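Local coordinates for putative aspartate aminotransferase (Thermus thermophilus, PDB 1IUG), which probably catalyses pyridoxal-phosphate-dependent transfer of amino groups between amino acids and 2-oxo acids, as a class-V aminotransferase, at residues 46-51 with 168-173; 53-58 with 193-198; 67-72 with 207-212. All blocks are in the same frame, centred on the assembly; numbering follows the deposited sequence.

Contact 1: 46-51 with 168-173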
ATOM      1  N   ALA A  46     -14.930  -5.724 -14.783  1.00 28.19           N
ATOM      2  CA  ALA A  46     -15.663  -5.175 -13.648  1.00 28.45           C
ATOM      3  C   ALA A  46     -15.960  -3.688 -13.823  1.00 28.19           C
ATOM      4  O   ALA A  46     -17.051  -3.231 -13.488  1.00 29.03           O
ATOM      5  CB  ALA A  46     -14.891  -5.417 -12.353  1.00 27.73           C
ATOM      6  N   PHE A  47     -14.995  -2.945 -14.359  1.00 27.10           N
ATOM      7  CA  PHE A  47     -15.156  -1.509 -14.578  1.00 28.18           C
ATOM      8  C   PHE A  47     -15.920  -1.155 -15.858  1.00 30.03           C
ATOM      9  O   PHE A  47     -16.341  -0.007 -16.029  1.00 28.69           O
ATOM     10  CB  PHE A  47     -13.793  -0.809 -14.602  1.00 26.82           C
ATOM     11  CG  PHE A  47     -13.310  -0.363 -13.251  1.00 28.31           C
ATOM     12  CD1 PHE A  47     -12.241  -1.007 -12.631  1.00 26.88           C
ATOM     13  CD2 PHE A  47     -13.900   0.727 -12.614  1.00 25.80           C
ATOM     14  CE1 PHE A  47     -11.766  -0.565 -11.400  1.00 28.19           C
ATOM     15  CE2 PHE A  47     -13.431   1.175 -11.384  1.00 23.85           C
ATOM     16  CZ  PHE A  47     -12.364   0.529 -10.776  1.00 27.18           C
ATOM     17  N   ARG A  48     -16.076  -2.128 -16.758  1.00 30.52           N
ATOM     18  CA  ARG A  48     -16.788  -1.913 -18.019  1.00 32.04           C
ATOM     19  C   ARG A  48     -16.045  -0.856 -18.828  1.00 30.40           C
ATOM     20  O   ARG A  48     -16.563   0.234 -19.066  1.00 29.36           O
ATOM     21  CB  ARG A  48     -18.216  -1.412 -17.764  1.00 36.84           C
ATOM     22  CG  ARG A  48     -19.146  -2.341 -17.015  1.00 43.18           C
ATOM     23  CD  ARG A  48     -19.378  -3.651 -17.727  1.00 51.10           C
ATOM     24  NE  ARG A  48     -20.477  -4.400 -17.110  1.00 57.31           N
ATOM     25  CZ  ARG A  48     -21.748  -3.997 -17.084  1.00 60.57           C
ATOM     26  NH1 ARG A  48     -22.107  -2.844 -17.644  1.00 60.68           N
ATOM     27  NH2 ARG A  48     -22.668  -4.752 -16.491  1.00 61.74           N
ATOM     28  N   THR A  49     -14.809  -1.160 -19.200  1.00 28.55           N
ATOM     29  CA  THR A  49     -14.013  -0.223 -19.976  1.00 27.83           C
ATOM     30  C   THR A  49     -13.169  -0.934 -21.019  1.00 27.23           C
ATOM     31  O   THR A  49     -12.876  -2.118 -20.898  1.00 26.50           O
ATOM     32  CB  THR A  49     -13.091   0.651 -19.072  1.00 28.16           C
ATOM     33  OG1 THR A  49     -12.355   1.575 -19.888  1.00 27.44           O
ATOM     34  CG2 THR A  49     -12.103  -0.207 -18.298  1.00 26.53           C
ATOM     35  N   GLU A  50     -12.828  -0.204 -22.071  1.00 28.33           N
ATOM     36  CA  GLU A  50     -11.991  -0.735 -23.133  1.00 31.34           C
ATOM     37  C   GLU A  50     -10.568  -0.280 -22.816  1.00 29.49           C
ATOM     38  O   GLU A  50      -9.620  -0.627 -23.518  1.00 28.79           O
ATOM     39  CB  GLU A  50     -12.437  -0.167 -24.483  1.00 36.98           C
ATOM     40  CG  GLU A  50     -12.124  -1.064 -25.674  1.00 48.06           C
ATOM     41  CD  GLU A  50     -12.912  -2.363 -25.648  1.00 53.45           C
ATOM     42  OE1 GLU A  50     -14.161  -2.302 -25.584  1.00 56.54           O
ATOM     43  OE2 GLU A  50     -12.281  -3.444 -25.691  1.00 57.20           O
ATOM     44  N   GLY A  51     -10.438   0.494 -21.736  1.00 27.88           N
ATOM     45  CA  GLY A  51      -9.150   1.012 -21.313  1.00 28.04           C
ATOM     46  C   GLY A  51      -8.325   0.075 -20.454  1.00 27.52           C
ATOM     47  O   GLY A  51      -8.388  -1.143 -20.607  1.00 28.28           O
ATOM     48  N   GLU A 168     -24.324  -0.860 -10.328  1.00 31.80           N
ATOM     49  CA  GLU A 168     -23.934  -0.787 -11.732  1.00 34.10           C
ATOM     50  C   GLU A 168     -22.912   0.314 -11.960  1.00 34.11           C
ATOM     51  O   GLU A 168     -23.081   1.440 -11.483  1.00 34.29           O
ATOM     52  CB  GLU A 168     -25.155  -0.523 -12.616  1.00 39.05           C
ATOM     53  CG  GLU A 168     -26.082  -1.719 -12.798  1.00 47.89           C
ATOM     54  CD  GLU A 168     -25.484  -2.814 -13.674  1.00 52.82           C
ATOM     55  OE1 GLU A 168     -25.984  -3.958 -13.609  1.00 56.21           O
ATOM     56  OE2 GLU A 168     -24.529  -2.536 -14.437  1.00 55.75           O
ATOM     57  N   VAL A 169     -21.848  -0.022 -12.684  1.00 31.69           N
ATOM     58  CA  VAL A 169     -20.791   0.933 -13.001  1.00 31.37           C
ATOM     59  C   VAL A 169     -20.260   0.713 -14.419  1.00 31.87           C
ATOM     60  O   VAL A 169     -20.395  -0.372 -14.992  1.00 32.03           O
ATOM     61  CB  VAL A 169     -19.584   0.837 -12.010  1.00 32.27           C
ATOM     62  CG1 VAL A 169     -20.010   1.191 -10.591  1.00 31.07           C
ATOM     63  CG2 VAL A 169     -18.955  -0.554 -12.056  1.00 30.19           C
ATOM     64  N   ALA A 170     -19.669   1.762 -14.975  1.00 31.75           N
ATOM     65  CA  ALA A 170     -19.068   1.732 -16.305  1.00 31.63           C
ATOM     66  C   ALA A 170     -18.243   2.996 -16.435  1.00 30.99           C
ATOM     67  O   ALA A 170     -18.444   3.952 -15.687  1.00 31.35           O
ATOM     68  CB  ALA A 170     -20.139   1.691 -17.385  1.00 32.05           C
ATOM     69  N   LEU A 171     -17.272   2.988 -17.339  1.00 31.01           N
ATOM     70  CA  LEU A 171     -16.455   4.172 -17.546  1.00 30.14           C
ATOM     71  C   LEU A 171     -16.997   5.008 -18.702  1.00 30.39           C
ATOM     72  O   LEU A 171     -17.914   5.810 -18.505  1.00 28.69           O
ATOM     73  CB  LEU A 171     -14.991   3.799 -17.771  1.00 30.43           C
ATOM     74  CG  LEU A 171     -14.044   4.256 -16.657  1.00 31.17           C
ATOM     75  CD1 LEU A 171     -14.525   3.728 -15.320  1.00 31.90           C
ATOM     76  CD2 LEU A 171     -12.640   3.766 -16.941  1.00 29.25           C
ATOM     77  N   GLU A 172     -16.471   4.793 -19.906  1.00 31.00           N
ATOM     78  CA  GLU A 172     -16.904   5.555 -21.076  1.00 32.26           C
ATOM     79  C   GLU A 172     -18.406   5.489 -21.355  1.00 32.40           C
ATOM     80  O   GLU A 172     -18.996   6.476 -21.792  1.00 32.53           O
ATOM     81  CB  GLU A 172     -16.091   5.182 -22.332  1.00 32.67           C
ATOM     82  CG  GLU A 172     -15.964   3.691 -22.648  1.00 32.34           C
ATOM     83  CD  GLU A 172     -14.708   3.047 -22.062  1.00 30.56           C
ATOM     84  OE1 GLU A 172     -14.099   2.197 -22.743  1.00 29.36           O
ATOM     85  OE2 GLU A 172     -14.330   3.373 -20.923  1.00 31.23           O
ATOM     86  N   ALA A 173     -19.032   4.354 -21.055  1.00 32.22           N
ATOM     87  CA  ALA A 173     -20.466   4.196 -21.277  1.00 31.76           C
ATOM     88  C   ALA A 173     -21.288   5.128 -20.383  1.00 32.22           C
ATOM     89  O   ALA A 173     -22.432   5.436 -20.696  1.00 33.39           O
ATOM     90  CB  ALA A 173     -20.882   2.755 -21.062  1.00 33.29           C
TER
HETATM   91  O   HOH W   1     -17.932   1.634 -20.831  1.00 31.38           O

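Contact 2: 53-58 with 193-198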
ATOM      1  N   VAL A  53      -6.754  -0.884 -16.362  1.00 25.11           N
ATOM      2  CA  VAL A  53      -6.932  -0.749 -14.925  1.00 25.31           C
ATOM      3  C   VAL A  53      -5.573  -1.015 -14.288  1.00 25.26           C
ATOM      4  O   VAL A  53      -4.923  -2.022 -14.584  1.00 25.49           O
ATOM      5  CB  VAL A  53      -7.976  -1.740 -14.361  1.00 26.16           C
ATOM      6  CG1 VAL A  53      -8.194  -1.470 -12.873  1.00 23.82           C
ATOM      7  CG2 VAL A  53      -9.296  -1.609 -15.119  1.00 23.89           C
ATOM      8  N   LEU A  54      -5.112  -0.067 -13.481  1.00 23.07           N
ATOM      9  CA  LEU A  54      -3.828  -0.200 -12.804  1.00 22.87           C
ATOM     10  C   LEU A  54      -4.020  -0.590 -11.337  1.00 23.56           C
ATOM     11  O   LEU A  54      -4.900  -0.060 -10.654  1.00 23.07           O
ATOM     12  CB  LEU A  54      -3.040   1.107 -12.910  1.00 21.22           C
ATOM     13  CG  LEU A  54      -2.663   1.523 -14.337  1.00 22.47           C
ATOM     14  CD1 LEU A  54      -2.007   2.890 -14.334  1.00 23.06           C
ATOM     15  CD2 LEU A  54      -1.745   0.481 -14.957  1.00 20.58           C
ATOM     16  N   ILE A  55      -3.221  -1.553 -10.884  1.00 21.96           N
ATOM     17  CA  ILE A  55      -3.264  -2.029  -9.508  1.00 21.90           C
ATOM     18  C   ILE A  55      -2.159  -1.343  -8.707  1.00 23.82           C
ATOM     19  O   ILE A  55      -0.974  -1.474  -9.027  1.00 23.95           O
ATOM     20  CB  ILE A  55      -3.052  -3.550  -9.436  1.00 21.99           C
ATOM     21  CG1 ILE A  55      -4.126  -4.267 -10.264  1.00 19.78           C
ATOM     22  CG2 ILE A  55      -3.057  -4.019  -7.983  1.00 16.43           C
ATOM     23  CD1 ILE A  55      -4.009  -5.771 -10.241  1.00 19.59           C
ATOM     24  N   LEU A  56      -2.556  -0.603  -7.676  1.00 23.73           N
ATOM     25  CA  LEU A  56      -1.605   0.115  -6.828  1.00 23.17           C
ATOM     26  C   LEU A  56      -1.609  -0.455  -5.420  1.00 22.76           C
ATOM     27  O   LEU A  56      -2.660  -0.821  -4.889  1.00 22.91           O
ATOM     28  CB  LEU A  56      -1.964   1.601  -6.764  1.00 22.63           C
ATOM     29  CG  LEU A  56      -2.137   2.365  -8.082  1.00 25.13           C
ATOM     30  CD1 LEU A  56      -2.466   3.810  -7.768  1.00 26.09           C
ATOM     31  CD2 LEU A  56      -0.886   2.282  -8.938  1.00 22.37           C
ATOM     32  N   THR A  57      -0.430  -0.534  -4.820  1.00 22.96           N
ATOM     33  CA  THR A  57      -0.312  -1.047  -3.467  1.00 22.15           C
ATOM     34  C   THR A  57      -0.468   0.124  -2.503  1.00 22.96           C
ATOM     35  O   THR A  57       0.416   0.971  -2.378  1.00 23.41           O
ATOM     36  CB  THR A  57       1.028  -1.790  -3.272  1.00 23.03           C
ATOM     37  OG1 THR A  57       1.052  -2.931  -4.139  1.00 22.04           O
ATOM     38  CG2 THR A  57       1.185  -2.264  -1.828  1.00 19.06           C
ATOM     39  N   GLY A  58      -1.641   0.190  -1.888  1.00 23.57           N
ATOM     40  CA  GLY A  58      -1.967   1.255  -0.954  1.00 24.53           C
ATOM     41  C   GLY A  58      -3.477   1.300  -0.788  1.00 24.47           C
ATOM     42  O   GLY A  58      -4.180   0.482  -1.378  1.00 25.41           O
ATOM     43  N   LEU A 193      -5.006  -2.555  -1.413  1.00 21.41           N
ATOM     44  CA  LEU A 193      -4.924  -2.288  -2.846  1.00 21.92           C
ATOM     45  C   LEU A 193      -5.861  -1.162  -3.263  1.00 22.55           C
ATOM     46  O   LEU A 193      -6.930  -0.975  -2.680  1.00 23.32           O
ATOM     47  CB  LEU A 193      -5.265  -3.540  -3.666  1.00 20.04           C
ATOM     48  CG  LEU A 193      -4.381  -4.783  -3.557  1.00 22.03           C
ATOM     49  CD1 LEU A 193      -4.928  -5.863  -4.484  1.00 20.20           C
ATOM     50  CD2 LEU A 193      -2.937  -4.444  -3.924  1.00 22.08           C
ATOM     51  N   GLY A 194      -5.415  -0.392  -4.251  1.00 22.56           N
ATOM     52  CA  GLY A 194      -6.205   0.693  -4.805  1.00 21.40           C
ATOM     53  C   GLY A 194      -6.164   0.493  -6.310  1.00 22.21           C
ATOM     54  O   GLY A 194      -5.179  -0.042  -6.833  1.00 24.07           O
ATOM     55  N   PHE A 195      -7.232   0.862  -7.011  1.00 20.83           N
ATOM     56  CA  PHE A 195      -7.265   0.695  -8.462  1.00 21.25           C
ATOM     57  C   PHE A 195      -7.609   1.984  -9.203  1.00 21.15           C
ATOM     58  O   PHE A 195      -8.491   2.740  -8.795  1.00 21.27           O
ATOM     59  CB  PHE A 195      -8.275  -0.387  -8.864  1.00 21.15           C
ATOM     60  CG  PHE A 195      -8.200  -1.626  -8.029  1.00 23.49           C
ATOM     61  CD1 PHE A 195      -9.111  -1.836  -6.999  1.00 23.82           C
ATOM     62  CD2 PHE A 195      -7.202  -2.570  -8.248  1.00 24.56           C
ATOM     63  CE1 PHE A 195      -9.026  -2.964  -6.198  1.00 25.17           C
ATOM     64  CE2 PHE A 195      -7.112  -3.705  -7.450  1.00 24.35           C
ATOM     65  CZ  PHE A 195      -8.023  -3.901  -6.423  1.00 25.60           C
ATOM     66  N   VAL A 196      -6.886   2.231 -10.286  1.00 21.08           N
ATOM     67  CA  VAL A 196      -7.126   3.393 -11.126  1.00 22.69           C
ATOM     68  C   VAL A 196      -7.489   2.858 -12.505  1.00 22.78           C
ATOM     69  O   VAL A 196      -6.678   2.198 -13.168  1.00 20.32           O
ATOM     70  CB  VAL A 196      -5.886   4.308 -11.258  1.00 23.54           C
ATOM     71  CG1 VAL A 196      -6.216   5.493 -12.163  1.00 24.15           C
ATOM     72  CG2 VAL A 196      -5.447   4.811  -9.896  1.00 23.30           C
ATOM     73  N   ALA A 197      -8.747   3.064 -12.881  1.00 23.44           N
ATOM     74  CA  ALA A 197      -9.243   2.630 -14.178  1.00 24.82           C
ATOM     75  C   ALA A 197      -9.220   3.837 -15.105  1.00 24.35           C
ATOM     76  O   ALA A 197      -9.743   4.896 -14.766  1.00 24.07           O
ATOM     77  CB  ALA A 197     -10.658   2.074 -14.050  1.00 21.99           C
ATOM     78  N   LEU A 198      -8.595   3.666 -16.266  1.00 24.95           N
ATOM     79  CA  LEU A 198      -8.474   4.726 -17.258  1.00 25.93           C
ATOM     80  C   LEU A 198      -9.082   4.312 -18.594  1.00 26.40           C
ATOM     81  O   LEU A 198      -8.704   3.290 -19.170  1.00 26.46           O
ATOM     82  CB  LEU A 198      -6.995   5.076 -17.469  1.00 27.13           C
ATOM     83  CG  LEU A 198      -6.193   5.534 -16.247  1.00 28.14           C
ATOM     84  CD1 LEU A 198      -4.712   5.389 -16.510  1.00 29.94           C
ATOM     85  CD2 LEU A 198      -6.552   6.968 -15.887  1.00 28.25           C
TER

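Contact 3: 67-72 with 207-212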
ATOM      1  N   LEU A  67      -5.059   9.417  -9.574  1.00 25.47           N
ATOM      2  CA  LEU A  67      -5.972   9.760 -10.658  1.00 25.46           C
ATOM      3  C   LEU A  67      -5.885  11.255 -10.940  1.00 26.15           C
ATOM      4  O   LEU A  67      -5.695  11.666 -12.085  1.00 26.30           O
ATOM      5  CB  LEU A  67      -7.409   9.382 -10.276  1.00 22.68           C
ATOM      6  CG  LEU A  67      -8.567   9.589 -11.267  1.00 24.92           C
ATOM      7  CD1 LEU A  67      -9.716   8.687 -10.863  1.00 23.86           C
ATOM      8  CD2 LEU A  67      -9.037  11.049 -11.316  1.00 22.97           C
ATOM      9  N   VAL A  68      -6.014  12.054  -9.880  1.00 27.37           N
ATOM     10  CA  VAL A  68      -5.976  13.512  -9.974  1.00 29.26           C
ATOM     11  C   VAL A  68      -4.640  14.051 -10.486  1.00 29.43           C
ATOM     12  O   VAL A  68      -4.609  14.873 -11.403  1.00 28.22           O
ATOM     13  CB  VAL A  68      -6.317  14.158  -8.604  1.00 29.63           C
ATOM     14  CG1 VAL A  68      -6.156  15.677  -8.661  1.00 29.95           C
ATOM     15  CG2 VAL A  68      -7.738  13.798  -8.201  1.00 27.57           C
ATOM     16  N   LYS A  69      -3.549  13.569  -9.892  1.00 29.17           N
ATOM     17  CA  LYS A  69      -2.187  13.975 -10.250  1.00 29.41           C
ATOM     18  C   LYS A  69      -1.813  13.672 -11.700  1.00 28.71           C
ATOM     19  O   LYS A  69      -1.139  14.464 -12.353  1.00 27.98           O
ATOM     20  CB  LYS A  69      -1.163  13.243  -9.371  1.00 32.20           C
ATOM     21  CG  LYS A  69      -1.016  13.705  -7.929  1.00 34.42           C
ATOM     22  CD  LYS A  69      -0.597  15.146  -7.844  1.00 38.15           C
ATOM     23  CE  LYS A  69      -0.418  15.612  -6.407  1.00 42.26           C
ATOM     24  NZ  LYS A  69      -0.681  14.550  -5.403  1.00 45.12           N
ATOM     25  N   ASN A  70      -2.208  12.500 -12.180  1.00 26.77           N
ATOM     26  CA  ASN A  70      -1.858  12.079 -13.526  1.00 27.56           C
ATOM     27  C   ASN A  70      -2.758  12.517 -14.674  1.00 27.93           C
ATOM     28  O   ASN A  70      -2.465  12.214 -15.829  1.00 26.54           O
ATOM     29  CB  ASN A  70      -1.664  10.561 -13.556  1.00 27.23           C
ATOM     30  CG  ASN A  70      -0.432  10.117 -12.789  1.00 26.69           C
ATOM     31  OD1 ASN A  70       0.605   9.832 -13.380  1.00 25.99           O
ATOM     32  ND2 ASN A  70      -0.542  10.062 -11.468  1.00 27.22           N
ATOM     33  N   LEU A  71      -3.846  13.215 -14.365  1.00 29.11           N
ATOM     34  CA  LEU A  71      -4.767  13.683 -15.400  1.00 31.66           C
ATOM     35  C   LEU A  71      -4.903  15.196 -15.434  1.00 32.19           C
ATOM     36  O   LEU A  71      -5.418  15.752 -16.399  1.00 33.35           O
ATOM     37  CB  LEU A  71      -6.148  13.052 -15.228  1.00 31.50           C
ATOM     38  CG  LEU A  71      -6.242  11.577 -15.615  1.00 32.77           C
ATOM     39  CD1 LEU A  71      -7.618  11.054 -15.272  1.00 32.79           C
ATOM     40  CD2 LEU A  71      -5.940  11.401 -17.094  1.00 32.67           C
ATOM     41  N   PHE A  72      -4.447  15.856 -14.375  1.00 33.41           N
ATOM     42  CA  PHE A  72      -4.527  17.304 -14.284  1.00 33.98           C
ATOM     43  C   PHE A  72      -3.177  17.900 -13.890  1.00 36.43           C
ATOM     44  O   PHE A  72      -2.517  17.421 -12.961  1.00 36.77           O
ATOM     45  CB  PHE A  72      -5.602  17.715 -13.270  1.00 33.75           C
ATOM     46  CG  PHE A  72      -6.979  17.208 -13.602  1.00 34.50           C
ATOM     47  CD1 PHE A  72      -7.491  16.077 -12.968  1.00 34.50           C
ATOM     48  CD2 PHE A  72      -7.757  17.848 -14.563  1.00 33.69           C
ATOM     49  CE1 PHE A  72      -8.760  15.587 -13.288  1.00 35.02           C
ATOM     50  CE2 PHE A  72      -9.024  17.370 -14.892  1.00 32.71           C
ATOM     51  CZ  PHE A  72      -9.528  16.235 -14.253  1.00 34.90           C
ATOM     52  N   LYS A 207      -1.018  12.819 -18.062  1.00 39.54           N
ATOM     53  CA  LYS A 207      -0.051  13.835 -17.636  1.00 40.44           C
ATOM     54  C   LYS A 207       0.778  13.221 -16.497  1.00 39.91           C
ATOM     55  O   LYS A 207       0.604  13.585 -15.332  1.00 36.92           O
ATOM     56  CB  LYS A 207      -0.772  15.070 -17.073  1.00 44.03           C
ATOM     57  CG  LYS A 207      -1.652  15.889 -18.017  1.00 46.88           C
ATOM     58  CD  LYS A 207      -0.879  16.464 -19.189  1.00 50.76           C
ATOM     59  CE  LYS A 207      -1.774  17.301 -20.108  1.00 53.54           C
ATOM     60  NZ  LYS A 207      -3.201  17.390 -19.671  1.00 53.64           N
ATOM     61  N   PRO A 208       1.714  12.308 -16.822  1.00 40.48           N
ATOM     62  CA  PRO A 208       2.569  11.636 -15.833  1.00 41.26           C
ATOM     63  C   PRO A 208       3.222  12.593 -14.840  1.00 41.51           C
ATOM     64  O   PRO A 208       3.903  13.543 -15.235  1.00 41.70           O
ATOM     65  CB  PRO A 208       3.622  10.952 -16.705  1.00 41.76           C
ATOM     66  CG  PRO A 208       2.875  10.668 -17.965  1.00 43.68           C
ATOM     67  CD  PRO A 208       2.140  11.959 -18.188  1.00 40.78           C
ATOM     68  N   ARG A 209       3.028  12.329 -13.552  1.00 42.04           N
ATOM     69  CA  ARG A 209       3.601  13.183 -12.523  1.00 41.94           C
ATOM     70  C   ARG A 209       3.625  12.537 -11.127  1.00 40.86           C
ATOM     71  O   ARG A 209       2.762  11.720 -10.789  1.00 41.53           O
ATOM     72  CB  ARG A 209       2.963  14.590 -12.654  1.00 44.21           C
ATOM     73  CG  ARG A 209       2.919  15.589 -11.511  1.00 46.43           C
ATOM     74  CD  ARG A 209       2.127  15.149 -10.314  1.00 49.77           C
ATOM     75  NE  ARG A 209       1.464  16.305  -9.700  1.00 51.79           N
ATOM     76  CZ  ARG A 209       0.549  17.066 -10.303  1.00 49.61           C
ATOM     77  NH1 ARG A 209       0.174  16.810 -11.545  1.00 50.52           N
ATOM     78  NH2 ARG A 209      -0.015  18.068  -9.646  1.00 49.29           N
ATOM     79  N   GLY A 210       4.693  12.816 -10.379  1.00 38.01           N
ATOM     80  CA  GLY A 210       4.882  12.236  -9.056  1.00 33.15           C
ATOM     81  C   GLY A 210       5.955  11.158  -9.167  1.00 31.79           C
ATOM     82  O   GLY A 210       6.622  11.071 -10.198  1.00 30.66           O
ATOM     83  N   TYR A 211       6.172  10.364  -8.119  1.00 30.65           N
ATOM     84  CA  TYR A 211       7.172   9.295  -8.209  1.00 29.62           C
ATOM     85  C   TYR A 211       6.573   7.899  -8.006  1.00 26.99           C
ATOM     86  O   TYR A 211       6.455   7.134  -8.957  1.00 24.72           O
ATOM     87  CB  TYR A 211       8.356   9.514  -7.254  1.00 27.97           C
ATOM     88  CG  TYR A 211       9.516   8.602  -7.593  1.00 27.97           C
ATOM     89  CD1 TYR A 211      10.370   8.900  -8.657  1.00 28.57           C
ATOM     90  CD2 TYR A 211       9.707   7.398  -6.914  1.00 27.17           C
ATOM     91  CE1 TYR A 211      11.376   8.023  -9.041  1.00 27.95           C
ATOM     92  CE2 TYR A 211      10.710   6.512  -7.293  1.00 27.68           C
ATOM     93  CZ  TYR A 211      11.537   6.831  -8.360  1.00 28.58           C
ATOM     94  OH  TYR A 211      12.501   5.939  -8.770  1.00 28.83           O
ATOM     95  N   TYR A 212       6.208   7.573  -6.769  1.00 27.07           N
ATOM     96  CA  TYR A 212       5.615   6.273  -6.458  1.00 26.56           C
ATOM     97  C   TYR A 212       4.310   6.081  -7.216  1.00 27.12           C
ATOM     98  O   TYR A 212       4.003   4.969  -7.646  1.00 26.94           O
ATOM     99  CB  TYR A 212       5.340   6.149  -4.958  1.00 26.07           C
ATOM    100  CG  TYR A 212       4.737   4.824  -4.523  1.00 26.41           C
ATOM    101  CD1 TYR A 212       5.551   3.732  -4.206  1.00 26.19           C
ATOM    102  CD2 TYR A 212       3.354   4.675  -4.379  1.00 24.70           C
ATOM    103  CE1 TYR A 212       5.004   2.525  -3.748  1.00 25.23           C
ATOM    104  CE2 TYR A 212       2.795   3.475  -3.926  1.00 23.30           C
ATOM    105  CZ  TYR A 212       3.628   2.405  -3.609  1.00 25.90           C
ATOM    106  OH  TYR A 212       3.090   1.229  -3.137  1.00 25.47           O
TER
HETATM  107  O   HOH W   2      -5.026  15.267 -19.013  1.00 43.51           O

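Contact 1: 46-51 with 168-173
An ST turn at Thr-49 carries the chain from helix 30-47 toward strand 52-57 of the large sheet of this PLP-dependent aminotransferase, and the carboxylate of Glu-172 closes over it from the loop that precedes strand 178-182. Thr-49 OG1, anti to its own backbone N, works twice: it accepts from Gly-51 N at 2.9 Å and donates to the syn lone pair of Glu-172 OE2, also at 2.9 Å. Glu-172 OE1 takes Glu-50 N at 2.8 Å, met from above the carboxylate plane. Glu-172 reaches both donors with CG in the crowded position between its backbone N and carbonyl carbon (chi1 50°) and a further bend at chi2. An alanine here would take away both carboxylate acceptors and would probably loosen the turn. Arg-48, past the helix with positive phi, turns its carbonyl O to a weak but straight bond from Leu-171 N (3.3 Å, 176°) and to a water that donates to it and accepts from Ala-173 N. Phe-47 CD2 meets Leu-171 CD1, and both side chains pack onto Ala-179 and Ala-197. Farther out, Arg-48 NH2 makes a long salt bridge of 3.5 Å to Glu-168 OE2.

Contact 2: 53-58 with 193-198
Strand 52-57, at one border of the seven-stranded mixed sheet of the large PLP-binding domain, pairs antiparallel with strand 193-198. Two hydrogen-bonded pairs hold it, Leu-54 with Val-196 and Leu-56 with Gly-194. The straightest bond is Leu-54 N to Val-196 O (2.8 Å, 176°), while Leu-56 N meets Gly-194 O nearly along the C=O axis.

Phe-195 is the side chain to follow. Phe-195 CB rests 3.8 Å from Leu-54 O and meets Val-53 CG1. With CG anti to the carbonyl carbon (chi1 -45°), the ring lies alongside Ile-55 and points the same way. Phe-195 CD2 comes 4.1 Å from Ile-55 CG1, which sits at the ring edge, and next along the same edge Phe-195 CE2 touches Ile-55 CG1 and CG2. Leu-43 and Val-239 bring helices 30-47 and 233-246 onto Phe-195.

Leu-193 CD2 continues the row against Ile-55 CG2 at 4.1 Å. On the other face Leu-56 CD1 crosses Val-196 CG2 obliquely at 3.8 Å, next to helix 215-222. Thr-57 OG1 accepts from Ala-232 N. Buried peptide groups thus pair with one another while both faces stay largely apolar, so backbone bonding sets the register and side-chain packing seats the strands between helices.

Contact 3: 67-72 with 207-212
This is a polar, partly buried contact in the large domain of a fold-type I PLP enzyme, joining the C-terminal end of helix 60-71 to the irregular loop between helices 200-204 and 215-222. Asn-70 O takes Lys-207 N at 2.7 Å, the donor standing above the carbonyl plane, and Phe-72 O takes Arg-209 NH1 at 3.1 Å within its carbonyl plane, the oxygen lying near the guanidinium edge. Asn-70 also uses its side chain: OD1 receives a hydrogen bond from Leu-215 N and a weak one from Arg-209 N at 3.5 Å, and ND2 donates to Ala-66 O and Leu-213 O, so the amide links its helix to the loop.

Arg-209 swings CG anti to the backbone N (chi1 158°) and bends at chi2 and chi3, laying its guanidinium across the Lys-69 chain at about a right angle. Both are cationic, yet Lys-69 NZ forms salt bridges to Glu-65 and Glu-96, which would probably ease the repulsion. Farther along the loop, Tyr-211 and Tyr-212 bond to the second subunit. One water donates to Leu-71 O and accepts from Lys-207 NZ at 2.9 Å. Lys-69 CD lies over one face of the guanidinium, 3.0 Å from Arg-209 NE.

Overall arrangement
From the N terminus the chain passes helix 30-47, strand 52-57 and helix 60-71, supplying the first segments of contacts 1, 2 and 3 in that order. The second segments follow in the same order, so all three loops cross: contact 1 closes after 116 intervening residues, contacts 2 and 3 after 134 each. Contact 1 brings the loop before strand 178-182 to the helix end, contact 2 builds a border of the seven-stranded sheet, and contact 3 ties the loop before helix 215-222 to helix 60-71. Phe-47 CD1 packs on Val-53 CG2 and Leu-171 CD2 on Leu-198, linking contacts 1 and 2. Tyr-212 OH probably bonds to Thr-57 O, linking contacts 2 and 3; both touch the second subunit.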